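Long-range contacts in methyltransferase (Streptococcus mutans, PDB 2B78), which probably transfers methyl groups from S-adenosylmethionine, perhaps to RNA: residues T94-L99 with D113-F118; Q340-I345 with K379-K384; I2-G7 with L29-Q34; Y73-F78 with V136-Q141. All coordinates share one frame; numbering follows the deposited sequence.

Contact 1 (T94-L99 with D113-F118); sequences TTAYRL and DCYGDF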
# COMPACT_ATOMS: atom_id res chain seq x y z
N THR A 94 -4.57 5.60 16.63
CA THR A 94 -4.04 5.62 15.26
C THR A 94 -4.38 6.96 14.64
O THR A 94 -5.55 7.23 14.35
CB THR A 94 -4.65 4.50 14.42
OG1 THR A 94 -4.14 3.25 14.87
CG2 THR A 94 -4.32 4.70 12.93
N THR A 95 -3.38 7.80 14.41
CA THR A 95 -3.62 9.13 13.86
C THR A 95 -3.22 9.26 12.40
O THR A 95 -3.28 10.34 11.82
CB THR A 95 -2.90 10.21 14.69
OG1 THR A 95 -1.48 10.03 14.60
CG2 THR A 95 -3.33 10.12 16.14
N ALA A 96 -2.83 8.15 11.79
CA ALA A 96 -2.46 8.16 10.38
C ALA A 96 -3.16 6.97 9.74
O ALA A 96 -2.95 5.84 10.17
CB ALA A 96 -0.94 8.06 10.21
N TYR A 97 -4.00 7.23 8.75
CA TYR A 97 -4.73 6.18 8.06
C TYR A 97 -5.23 6.71 6.73
O TYR A 97 -5.13 7.91 6.46
CB TYR A 97 -5.90 5.68 8.92
CG TYR A 97 -6.91 6.75 9.31
CD1 TYR A 97 -8.07 6.95 8.56
CD2 TYR A 97 -6.69 7.57 10.42
CE1 TYR A 97 -8.98 7.94 8.91
CE2 TYR A 97 -7.60 8.57 10.78
CZ TYR A 97 -8.74 8.75 10.02
OH TYR A 97 -9.63 9.74 10.36
N ARG A 98 -5.76 5.84 5.88
CA ARG A 98 -6.22 6.29 4.57
C ARG A 98 -7.66 6.81 4.55
O ARG A 98 -8.58 6.14 5.03
CB ARG A 98 -6.06 5.17 3.54
CG ARG A 98 -6.62 5.51 2.16
CD ARG A 98 -5.87 4.80 1.05
NE ARG A 98 -4.50 5.29 0.94
CZ ARG A 98 -3.65 4.92 -0.02
NH1 ARG A 98 -4.02 4.06 -0.96
NH2 ARG A 98 -2.42 5.42 -0.03
N LEU A 99 -7.85 7.99 3.96
CA LEU A 99 -9.17 8.62 3.86
C LEU A 99 -9.93 8.28 2.58
O LEU A 99 -11.17 8.24 2.57
CB LEU A 99 -9.03 10.15 3.96
CG LEU A 99 -8.42 10.74 5.23
CD1 LEU A 99 -8.36 12.27 5.11
CD2 LEU A 99 -9.25 10.34 6.45
N ASP A 113 -4.42 10.33 2.15
CA ASP A 113 -4.08 9.80 3.47
C ASP A 113 -4.03 10.94 4.47
O ASP A 113 -3.78 12.09 4.11
CB ASP A 113 -2.72 9.10 3.44
CG ASP A 113 -2.69 7.89 2.53
OD1 ASP A 113 -3.55 7.01 2.70
OD2 ASP A 113 -1.79 7.82 1.66
N CYS A 114 -4.29 10.62 5.73
CA CYS A 114 -4.18 11.64 6.74
C CYS A 114 -3.03 11.20 7.62
O CYS A 114 -2.92 10.02 7.98
CB CYS A 114 -5.48 11.78 7.53
SG CYS A 114 -5.79 10.53 8.76
N TYR A 115 -2.15 12.15 7.92
CA TYR A 115 -0.99 11.91 8.76
C TYR A 115 -1.04 12.95 9.86
O TYR A 115 -0.47 14.03 9.73
CB TYR A 115 0.30 12.09 7.95
CG TYR A 115 0.70 10.90 7.12
CD1 TYR A 115 1.58 9.93 7.62
CD2 TYR A 115 0.23 10.73 5.81
CE1 TYR A 115 1.98 8.83 6.84
CE2 TYR A 115 0.62 9.64 5.03
CZ TYR A 115 1.49 8.70 5.56
OH TYR A 115 1.92 7.64 4.77
N GLY A 116 -1.74 12.64 10.95
CA GLY A 116 -1.84 13.60 12.03
C GLY A 116 -2.69 14.78 11.62
O GLY A 116 -3.86 14.62 11.27
N ASP A 117 -2.10 15.98 11.64
CA ASP A 117 -2.83 17.19 11.28
C ASP A 117 -2.73 17.57 9.80
O ASP A 117 -3.30 18.57 9.38
CB ASP A 117 -2.33 18.37 12.12
CG ASP A 117 -2.64 18.20 13.59
OD1 ASP A 117 -3.83 17.98 13.93
OD2 ASP A 117 -1.70 18.30 14.40
N PHE A 118 -2.03 16.75 9.02
CA PHE A 118 -1.84 17.02 7.60
C PHE A 118 -2.38 15.90 6.72
O PHE A 118 -2.49 14.75 7.15
CB PHE A 118 -0.35 17.23 7.32
CG PHE A 118 0.23 18.42 8.03
CD1 PHE A 118 0.20 19.68 7.44
CD2 PHE A 118 0.77 18.29 9.30
CE1 PHE A 118 0.70 20.80 8.11
CE2 PHE A 118 1.28 19.40 9.98
CZ PHE A 118 1.24 20.65 9.38
O HOH W 1 -5.30 12.33 12.19
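Cys114 lays its sulfur over one face of the Tyr97 ring. Cys114 SG is 3.6 Å from the Tyr97 ring centroid, displaced toward the rim near CE2. Cys114 SG stands between its own backbone N and carbonyl carbon (chi1 77°), which brings it over the ring. Leu99 packs against the same cysteine, with CD1 3.8 Å from Cys114 CB. The other side of the sheet carries Arg98 and Asp113. Arg98 NE bonds to Asp113 OD1 at 2.6 Å, and Arg98 NH2 reaches Asp113 OD2 at 3.0 Å. This is a side-on, two-nitrogen salt bridge. The guanidinium and carboxylate planes differ by only 24°, and the pairing fixes the rotation of both groups. The backbones are antiparallel. Tyr97 and Cys114 form a hydrogen-bonded pair, and Cys114 N to Tyr97 O is almost straight at 178°. Past it, Gly116 N bonds to Thr95 O at 2.9 Å, and one water joins Thr95 O to Gly116 O. The contact pairs strands 96-101 and 110-115 of one beta hairpin. Strand 96-101 is an outermost strand of its sheet, strand 118-123 continues the sheet beyond 110-115, and Phe88 of helix 86-90 meets the Tyr97 ring.

Contact 2 (Q340-I345 with K379-K384); sequences QFKKQI and KVFTIK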
# COMPACT_ATOMS: atom_id res chain seq x y z
N GLN A 340 -1.06 -16.76 -7.29
CA GLN A 340 0.25 -16.64 -7.94
C GLN A 340 1.34 -16.46 -6.89
O GLN A 340 2.45 -17.00 -7.02
CB GLN A 340 0.29 -15.43 -8.85
CG GLN A 340 -0.21 -15.66 -10.26
CD GLN A 340 -0.07 -14.41 -11.10
OE1 GLN A 340 -0.68 -13.38 -10.80
NE2 GLN A 340 0.73 -14.50 -12.16
N PHE A 341 1.01 -15.69 -5.86
CA PHE A 341 1.94 -15.42 -4.78
C PHE A 341 2.19 -16.70 -4.01
O PHE A 341 3.34 -17.07 -3.74
CB PHE A 341 1.36 -14.34 -3.85
CG PHE A 341 2.31 -13.87 -2.77
CD1 PHE A 341 3.66 -13.69 -3.05
CD2 PHE A 341 1.85 -13.60 -1.49
CE1 PHE A 341 4.54 -13.25 -2.05
CE2 PHE A 341 2.71 -13.15 -0.49
CZ PHE A 341 4.06 -12.98 -0.77
N LYS A 342 1.11 -17.39 -3.65
CA LYS A 342 1.23 -18.63 -2.91
C LYS A 342 2.10 -19.62 -3.69
O LYS A 342 2.86 -20.38 -3.10
CB LYS A 342 -0.15 -19.22 -2.66
CG LYS A 342 -0.20 -20.27 -1.57
CD LYS A 342 -1.64 -20.54 -1.18
CE LYS A 342 -1.75 -21.47 0.00
NZ LYS A 342 -3.17 -21.62 0.42
N LYS A 343 1.99 -19.60 -5.02
CA LYS A 343 2.77 -20.49 -5.88
C LYS A 343 4.27 -20.20 -5.84
O LYS A 343 5.09 -21.12 -5.97
CB LYS A 343 2.27 -20.42 -7.33
CG LYS A 343 0.98 -21.21 -7.58
CD LYS A 343 0.67 -21.29 -9.08
CE LYS A 343 -0.57 -22.14 -9.36
NZ LYS A 343 -1.82 -21.54 -8.82
N GLN A 344 4.62 -18.93 -5.65
CA GLN A 344 6.01 -18.52 -5.57
C GLN A 344 6.58 -18.99 -4.24
O GLN A 344 7.74 -19.40 -4.15
CB GLN A 344 6.11 -17.00 -5.66
CG GLN A 344 6.17 -16.49 -7.08
CD GLN A 344 7.45 -16.92 -7.77
OE1 GLN A 344 8.54 -16.53 -7.36
NE2 GLN A 344 7.32 -17.76 -8.79
N ILE A 345 5.76 -18.94 -3.20
CA ILE A 345 6.18 -19.38 -1.89
C ILE A 345 6.38 -20.90 -1.91
O ILE A 345 7.41 -21.40 -1.45
CB ILE A 345 5.13 -18.98 -0.82
CG1 ILE A 345 5.03 -17.45 -0.74
CG2 ILE A 345 5.51 -19.56 0.53
CD1 ILE A 345 3.98 -16.94 0.22
N LYS A 379 -0.81 -8.65 0.18
CA LYS A 379 -0.93 -10.07 0.48
C LYS A 379 0.16 -10.41 1.47
O LYS A 379 1.34 -10.24 1.18
CB LYS A 379 -0.77 -10.90 -0.79
CG LYS A 379 -1.90 -10.74 -1.79
CD LYS A 379 -1.53 -11.29 -3.14
CE LYS A 379 -0.78 -10.26 -3.96
NZ LYS A 379 -1.68 -9.12 -4.32
N VAL A 380 -0.22 -10.86 2.66
CA VAL A 380 0.77 -11.21 3.67
C VAL A 380 0.44 -12.58 4.22
O VAL A 380 -0.63 -12.79 4.80
CB VAL A 380 0.80 -10.18 4.83
CG1 VAL A 380 1.95 -10.49 5.78
CG2 VAL A 380 0.95 -8.77 4.26
N PHE A 381 1.36 -13.51 4.01
CA PHE A 381 1.20 -14.88 4.47
C PHE A 381 2.09 -15.16 5.67
O PHE A 381 3.28 -14.87 5.65
CB PHE A 381 1.58 -15.87 3.36
CG PHE A 381 0.48 -16.15 2.39
CD1 PHE A 381 -0.69 -16.79 2.80
CD2 PHE A 381 0.62 -15.80 1.05
CE1 PHE A 381 -1.70 -17.09 1.89
CE2 PHE A 381 -0.39 -16.10 0.12
CZ PHE A 381 -1.55 -16.75 0.55
N THR A 382 1.50 -15.72 6.73
CA THR A 382 2.25 -16.08 7.92
C THR A 382 2.34 -17.60 7.83
O THR A 382 1.32 -18.28 7.85
CB THR A 382 1.52 -15.65 9.21
OG1 THR A 382 1.44 -14.22 9.26
CG2 THR A 382 2.27 -16.14 10.44
N ILE A 383 3.57 -18.11 7.72
CA ILE A 383 3.81 -19.54 7.57
C ILE A 383 4.73 -20.14 8.63
O ILE A 383 5.79 -19.58 8.93
CB ILE A 383 4.46 -19.82 6.20
CG1 ILE A 383 3.61 -19.19 5.09
CG2 ILE A 383 4.64 -21.31 5.99
CD1 ILE A 383 4.32 -19.07 3.77
N LYS A 384 4.33 -21.28 9.19
CA LYS A 384 5.14 -21.96 10.20
C LYS A 384 5.85 -23.18 9.62
O LYS A 384 5.29 -23.90 8.80
CB LYS A 384 4.28 -22.42 11.38
CG LYS A 384 5.12 -23.10 12.45
CD LYS A 384 4.31 -23.50 13.65
CE LYS A 384 5.23 -24.08 14.71
NZ LYS A 384 6.29 -23.09 15.10
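Helix 340-345 lies across strand 379-384 with 10.1 Å between the axes and a crossing angle of -39°. Phe341, Phe381 and Ile345 form the centre. The two phenyl rings are inclined by 30° but slid apart, so they barely overlap. Phe341 CD2 comes to the edge of the Phe381 ring, 3.6 Å from Phe381 CD2. Phe341 CG is anti to the backbone N (chi1 -174°), which directs it toward the strand. The ring also borders Lys379, with Phe341 CE2 3.6 Å from Lys379 O. Ile345 CD1 sits over one face of the Phe341 ring, toward the rim, and approaches Phe381 obliquely, 3.6 Å from Phe381 CD2. The other branch of Ile345, CG2, meets Ile383 CD1 tip to tip at 3.5 Å, a tight carbon contact. Lys342 crosses Phe381 at about a right angle, while its ammonium end makes a cation-pi contact with Tyr356. Tyr356 also meets the Phe381 ring edge-to-face. The strand lies between 325-331 and 355-360 in the seven-stranded sheet of the Rossmann-like methyltransferase domain, and helix 338-349 covers one face of that sheet. Lys342 contributes its carbon chain and Lys379 only CB and its carbonyl; Lys379 NZ turns away to Tyr377 O. No hydrogen bond joins the two segments, so their attachment rests on shape and the burial of apolar groups.

Contact 3 (I2-G7 with L29-Q34); sequences IKLMVG and LNLDNQ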
# COMPACT_ATOMS: atom_id res chain seq x y z
N ILE A 2 -17.62 11.88 -26.32
CA ILE A 2 -17.26 10.69 -27.08
C ILE A 2 -18.01 9.48 -26.54
O ILE A 2 -17.96 9.19 -25.35
CB ILE A 2 -15.74 10.40 -26.98
CG1 ILE A 2 -14.95 11.68 -27.23
CG2 ILE A 2 -15.35 9.34 -28.00
CD1 ILE A 2 -15.30 12.39 -28.53
N LYS A 3 -18.73 8.79 -27.42
CA LYS A 3 -19.49 7.60 -27.07
C LYS A 3 -18.62 6.39 -27.43
O LYS A 3 -18.41 6.09 -28.61
CB LYS A 3 -20.80 7.57 -27.86
CG LYS A 3 -21.48 6.21 -27.96
CD LYS A 3 -22.61 6.26 -29.00
CE LYS A 3 -23.14 4.88 -29.38
NZ LYS A 3 -23.88 4.20 -28.28
N LEU A 4 -18.10 5.73 -26.40
CA LEU A 4 -17.24 4.57 -26.60
C LEU A 4 -18.03 3.28 -26.54
O LEU A 4 -18.65 2.96 -25.51
CB LEU A 4 -16.14 4.57 -25.53
CG LEU A 4 -15.05 3.50 -25.57
CD1 LEU A 4 -14.30 3.56 -26.89
CD2 LEU A 4 -14.09 3.74 -24.40
N MET A 5 -18.04 2.53 -27.64
CA MET A 5 -18.76 1.26 -27.66
C MET A 5 -17.78 0.22 -27.14
O MET A 5 -16.67 0.09 -27.66
CB MET A 5 -19.22 0.91 -29.08
CG MET A 5 -20.21 -0.24 -29.13
SD MET A 5 -20.85 -0.54 -30.80
CE MET A 5 -22.05 0.80 -30.92
N VAL A 6 -18.17 -0.51 -26.11
CA VAL A 6 -17.29 -1.49 -25.51
C VAL A 6 -17.57 -2.94 -25.90
O VAL A 6 -18.66 -3.27 -26.35
CB VAL A 6 -17.33 -1.36 -23.98
CG1 VAL A 6 -17.03 0.09 -23.61
CG2 VAL A 6 -18.69 -1.77 -23.44
N GLY A 7 -16.57 -3.79 -25.71
CA GLY A 7 -16.69 -5.20 -26.04
C GLY A 7 -17.52 -5.97 -25.03
O GLY A 7 -17.84 -5.46 -23.95
N LEU A 29 -8.01 1.38 -28.53
CA LEU A 29 -8.56 2.65 -28.08
C LEU A 29 -7.68 3.80 -28.58
O LEU A 29 -6.48 3.81 -28.35
CB LEU A 29 -8.64 2.65 -26.54
CG LEU A 29 -9.42 3.76 -25.82
CD1 LEU A 29 -10.86 3.82 -26.32
CD2 LEU A 29 -9.39 3.48 -24.32
N ASN A 30 -8.29 4.76 -29.27
CA ASN A 30 -7.53 5.90 -29.81
C ASN A 30 -7.77 7.15 -28.98
O ASN A 30 -7.23 8.22 -29.28
CB ASN A 30 -7.95 6.21 -31.25
CG ASN A 30 -8.05 4.97 -32.11
OD1 ASN A 30 -7.15 4.13 -32.13
ND2 ASN A 30 -9.16 4.85 -32.83
N LEU A 31 -8.60 7.01 -27.95
CA LEU A 31 -8.94 8.13 -27.08
C LEU A 31 -8.13 8.10 -25.79
O LEU A 31 -7.59 7.06 -25.41
CB LEU A 31 -10.44 8.06 -26.73
CG LEU A 31 -11.40 7.51 -27.79
CD1 LEU A 31 -12.79 7.36 -27.20
CD2 LEU A 31 -11.42 8.42 -29.00
N ASP A 32 -8.03 9.26 -25.13
CA ASP A 32 -7.31 9.37 -23.87
C ASP A 32 -7.54 10.72 -23.18
O ASP A 32 -7.88 11.71 -23.83
CB ASP A 32 -5.81 9.13 -24.08
CG ASP A 32 -5.09 8.82 -22.77
OD1 ASP A 32 -5.77 8.40 -21.81
OD2 ASP A 32 -3.85 8.98 -22.71
N ASN A 33 -7.36 10.73 -21.86
CA ASN A 33 -7.54 11.92 -21.04
C ASN A 33 -8.77 12.75 -21.34
O ASN A 33 -8.68 13.88 -21.83
CB ASN A 33 -6.29 12.81 -21.11
CG ASN A 33 -5.31 12.51 -19.99
OD1 ASN A 33 -4.81 11.38 -19.87
ND2 ASN A 33 -5.04 13.51 -19.16
N GLN A 34 -9.93 12.20 -21.02
CA GLN A 34 -11.19 12.89 -21.25
C GLN A 34 -12.31 12.04 -20.68
O GLN A 34 -12.13 10.84 -20.46
CB GLN A 34 -11.42 13.12 -22.75
CG GLN A 34 -11.43 11.85 -23.59
CD GLN A 34 -11.59 12.12 -25.08
OE1 GLN A 34 -12.63 12.61 -25.53
NE2 GLN A 34 -10.55 11.82 -25.85
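A surface apolar patch on the N-terminal PUA-like domain is built here from Ile2 and Leu4 of the edge strand and Leu29 and Leu31 of the loop that leads into strand 34-39, with Gln34 at its border. Leu4 CD1 touches Leu29 CD1 at 3.5 Å, and the two side chains cross at about a right angle. Leu29 CG is anti to its backbone N (chi1 -169°), which carries it toward strand 2-5. Leu4 CD1 also lies 4.1 Å from Leu31 CD1, where the two side chains slide past each other in opposite directions. Leu31 CD1 goes on to meet Ile2 CG2; the modelled 3.3 Å between them is shorter than usual, and its exact value is doubtful. One methyl of Leu31 thus bridges the two strand residues. The strand 2-5 is an outermost strand of the five-stranded mixed sheet of this domain, and it runs parallel to strand 34-39. Ile2 and Leu4 alternate with Lys3, whose side chain starts away from the loop and makes a cation-pi contact with Tyr39. At the end of the loop Asn33 and Gln34 both face Leu51, which makes a G1 beta bulge. Leu51 also touches Leu29 and Leu31. Gln34 lies across Ile2 at about a right angle, with OE1 nearest Ile2 CG1; this approach too is modelled shorter than usual and is doubtful in detail. Its amide nitrogen, Gln34 NE2, makes a weak 3.3 Å hydrogen bond to Asp32 O within the loop.

Contact 4 (Y73-F78 with V136-Q141); sequences YFIKLF and VAAFRQ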
# COMPACT_ATOMS: atom_id res chain seq x y z
N TYR A 73 -19.86 17.03 -7.30
CA TYR A 73 -19.77 15.59 -7.44
C TYR A 73 -18.71 15.04 -6.48
O TYR A 73 -18.89 13.98 -5.89
CB TYR A 73 -19.41 15.21 -8.87
CG TYR A 73 -19.43 13.71 -9.10
CD1 TYR A 73 -20.63 13.02 -9.22
CD2 TYR A 73 -18.23 12.99 -9.20
CE1 TYR A 73 -20.65 11.64 -9.42
CE2 TYR A 73 -18.24 11.61 -9.41
CZ TYR A 73 -19.45 10.95 -9.52
OH TYR A 73 -19.47 9.59 -9.74
N PHE A 74 -17.61 15.77 -6.33
CA PHE A 74 -16.55 15.32 -5.43
C PHE A 74 -16.92 15.53 -3.96
O PHE A 74 -16.53 14.74 -3.10
CB PHE A 74 -15.23 16.01 -5.78
CG PHE A 74 -14.61 15.51 -7.06
CD1 PHE A 74 -14.13 14.21 -7.15
CD2 PHE A 74 -14.57 16.33 -8.18
CE1 PHE A 74 -13.61 13.73 -8.36
CE2 PHE A 74 -14.06 15.85 -9.39
CZ PHE A 74 -13.58 14.55 -9.48
N ILE A 75 -17.69 16.58 -3.67
CA ILE A 75 -18.12 16.81 -2.29
C ILE A 75 -18.94 15.59 -1.84
O ILE A 75 -18.76 15.08 -0.73
CB ILE A 75 -18.99 18.10 -2.18
CG1 ILE A 75 -18.09 19.33 -2.32
CG2 ILE A 75 -19.74 18.15 -0.86
CD1 ILE A 75 -18.83 20.64 -2.47
N LYS A 76 -19.81 15.11 -2.72
CA LYS A 76 -20.64 13.94 -2.43
C LYS A 76 -19.76 12.72 -2.19
O LYS A 76 -19.97 11.97 -1.24
CB LYS A 76 -21.58 13.65 -3.61
CG LYS A 76 -22.55 14.77 -3.97
CD LYS A 76 -23.62 14.96 -2.91
CE LYS A 76 -24.69 15.95 -3.38
NZ LYS A 76 -25.73 16.17 -2.33
N LEU A 77 -18.78 12.51 -3.07
CA LEU A 77 -17.88 11.37 -2.93
C LEU A 77 -17.13 11.39 -1.61
O LEU A 77 -17.01 10.36 -0.93
CB LEU A 77 -16.88 11.32 -4.08
CG LEU A 77 -17.38 10.78 -5.42
CD1 LEU A 77 -16.26 10.78 -6.43
CD2 LEU A 77 -17.92 9.35 -5.22
N PHE A 78 -16.61 12.55 -1.23
CA PHE A 78 -15.86 12.64 0.02
C PHE A 78 -16.75 12.55 1.26
O PHE A 78 -16.31 12.07 2.30
CB PHE A 78 -15.00 13.92 0.05
CG PHE A 78 -13.92 13.94 -0.99
CD1 PHE A 78 -13.14 12.81 -1.24
CD2 PHE A 78 -13.66 15.09 -1.73
CE1 PHE A 78 -12.13 12.82 -2.20
CE2 PHE A 78 -12.65 15.12 -2.70
CZ PHE A 78 -11.89 13.98 -2.94
N VAL A 136 -9.61 19.09 -4.86
CA VAL A 136 -9.11 19.61 -3.59
C VAL A 136 -10.12 20.54 -2.94
O VAL A 136 -10.36 20.46 -1.74
CB VAL A 136 -7.75 20.34 -3.79
CG1 VAL A 136 -7.28 20.91 -2.48
CG2 VAL A 136 -6.72 19.37 -4.33
N ALA A 137 -10.70 21.43 -3.74
CA ALA A 137 -11.70 22.37 -3.25
C ALA A 137 -12.83 21.62 -2.55
O ALA A 137 -13.27 22.00 -1.46
CB ALA A 137 -12.25 23.19 -4.42
N ALA A 138 -13.30 20.55 -3.18
CA ALA A 138 -14.36 19.72 -2.62
C ALA A 138 -13.91 19.06 -1.33
O ALA A 138 -14.68 18.96 -0.37
CB ALA A 138 -14.77 18.65 -3.63
N PHE A 139 -12.66 18.59 -1.30
CA PHE A 139 -12.13 17.93 -0.11
C PHE A 139 -12.05 18.90 1.08
O PHE A 139 -12.45 18.56 2.19
CB PHE A 139 -10.73 17.35 -0.37
CG PHE A 139 -10.14 16.63 0.82
CD1 PHE A 139 -10.41 15.28 1.03
CD2 PHE A 139 -9.36 17.31 1.76
CE1 PHE A 139 -9.91 14.62 2.16
CE2 PHE A 139 -8.86 16.66 2.88
CZ PHE A 139 -9.13 15.31 3.08
N ARG A 140 -11.53 20.10 0.83
CA ARG A 140 -11.40 21.07 1.91
C ARG A 140 -12.73 21.43 2.54
O ARG A 140 -12.78 21.76 3.72
CB ARG A 140 -10.68 22.33 1.41
CG ARG A 140 -9.24 22.07 1.02
CD ARG A 140 -8.52 23.34 0.57
NE ARG A 140 -8.09 24.18 1.69
CZ ARG A 140 -7.45 25.34 1.54
NH1 ARG A 140 -7.16 25.79 0.33
NH2 ARG A 140 -7.08 26.04 2.61
N GLN A 141 -13.82 21.35 1.79
CA GLN A 141 -15.12 21.66 2.38
C GLN A 141 -15.56 20.53 3.31
O GLN A 141 -16.09 20.77 4.40
CB GLN A 141 -16.19 21.89 1.31
CG GLN A 141 -17.56 22.14 1.93
CD GLN A 141 -18.66 22.40 0.91
OE1 GLN A 141 -18.52 23.25 0.04
NE2 GLN A 141 -19.77 21.69 1.04
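Phe78 and Phe139 form a T-shaped pair. The edge of Phe139 points at the face of Phe78, with planes at 83° and centroids 5.5 Å apart. Phe139 CD1 stands over the centre of the Phe78 ring. Phe78 lies close to the partner backbone as well, with CD2 3.6 Å from Phe139 CA. Ala138 marks the close approach of the helices, its CA 4.8 Å from Ile75 CA. Its methyl faces the other helix: Ala138 CB is 3.4 Å from Phe74 CB and 3.6 Å from Ile75 CG1. Phe74 reaches the contact through CB, while its ring leads away to meet Phe107 edge-to-face. On the more exposed side Ile75 and Gln141 cross obliquely, and Ile75 CD1 is 3.6 Å from Gln141 OE1. Phe100 and Phe121 add further edge-to-face contacts, to Phe78 and Phe139 respectively. The axes of segments 73-78 and 136-141 cross at -46°, 8.2 Å apart. The small Ala138 lets the helices come close at the crossing. Ile112 of strand 110-115 touches both Phe78 and Phe139, so the aromatic pair beside the crossing joins helices 71-83 and 132-142 to the sheet, a helix pair packed on a beta sheet.

In the fold
Contacts 1, 2 and 4 are buried, whereas contact 3 is a surface contact at the N-terminal domain. Contacts 1 and 4 are neighbours: Leu99 CD1 touches Phe139 CZ at 3.7 Å, so the hairpin and the helix pair share one core. Contact 2 lies on the opposite side of the chain's centre from both, its centre about 29 Å from that of contact 1. Contact 1 alone joins strands, through backbone hydrogen bonds and a salt bridge. The other three have no hydrogen bonds between their segments. Contacts 2 and 4 use aromatic rings, slid apart in one and T-shaped in the other, while contact 3 relies on aliphatic side chains.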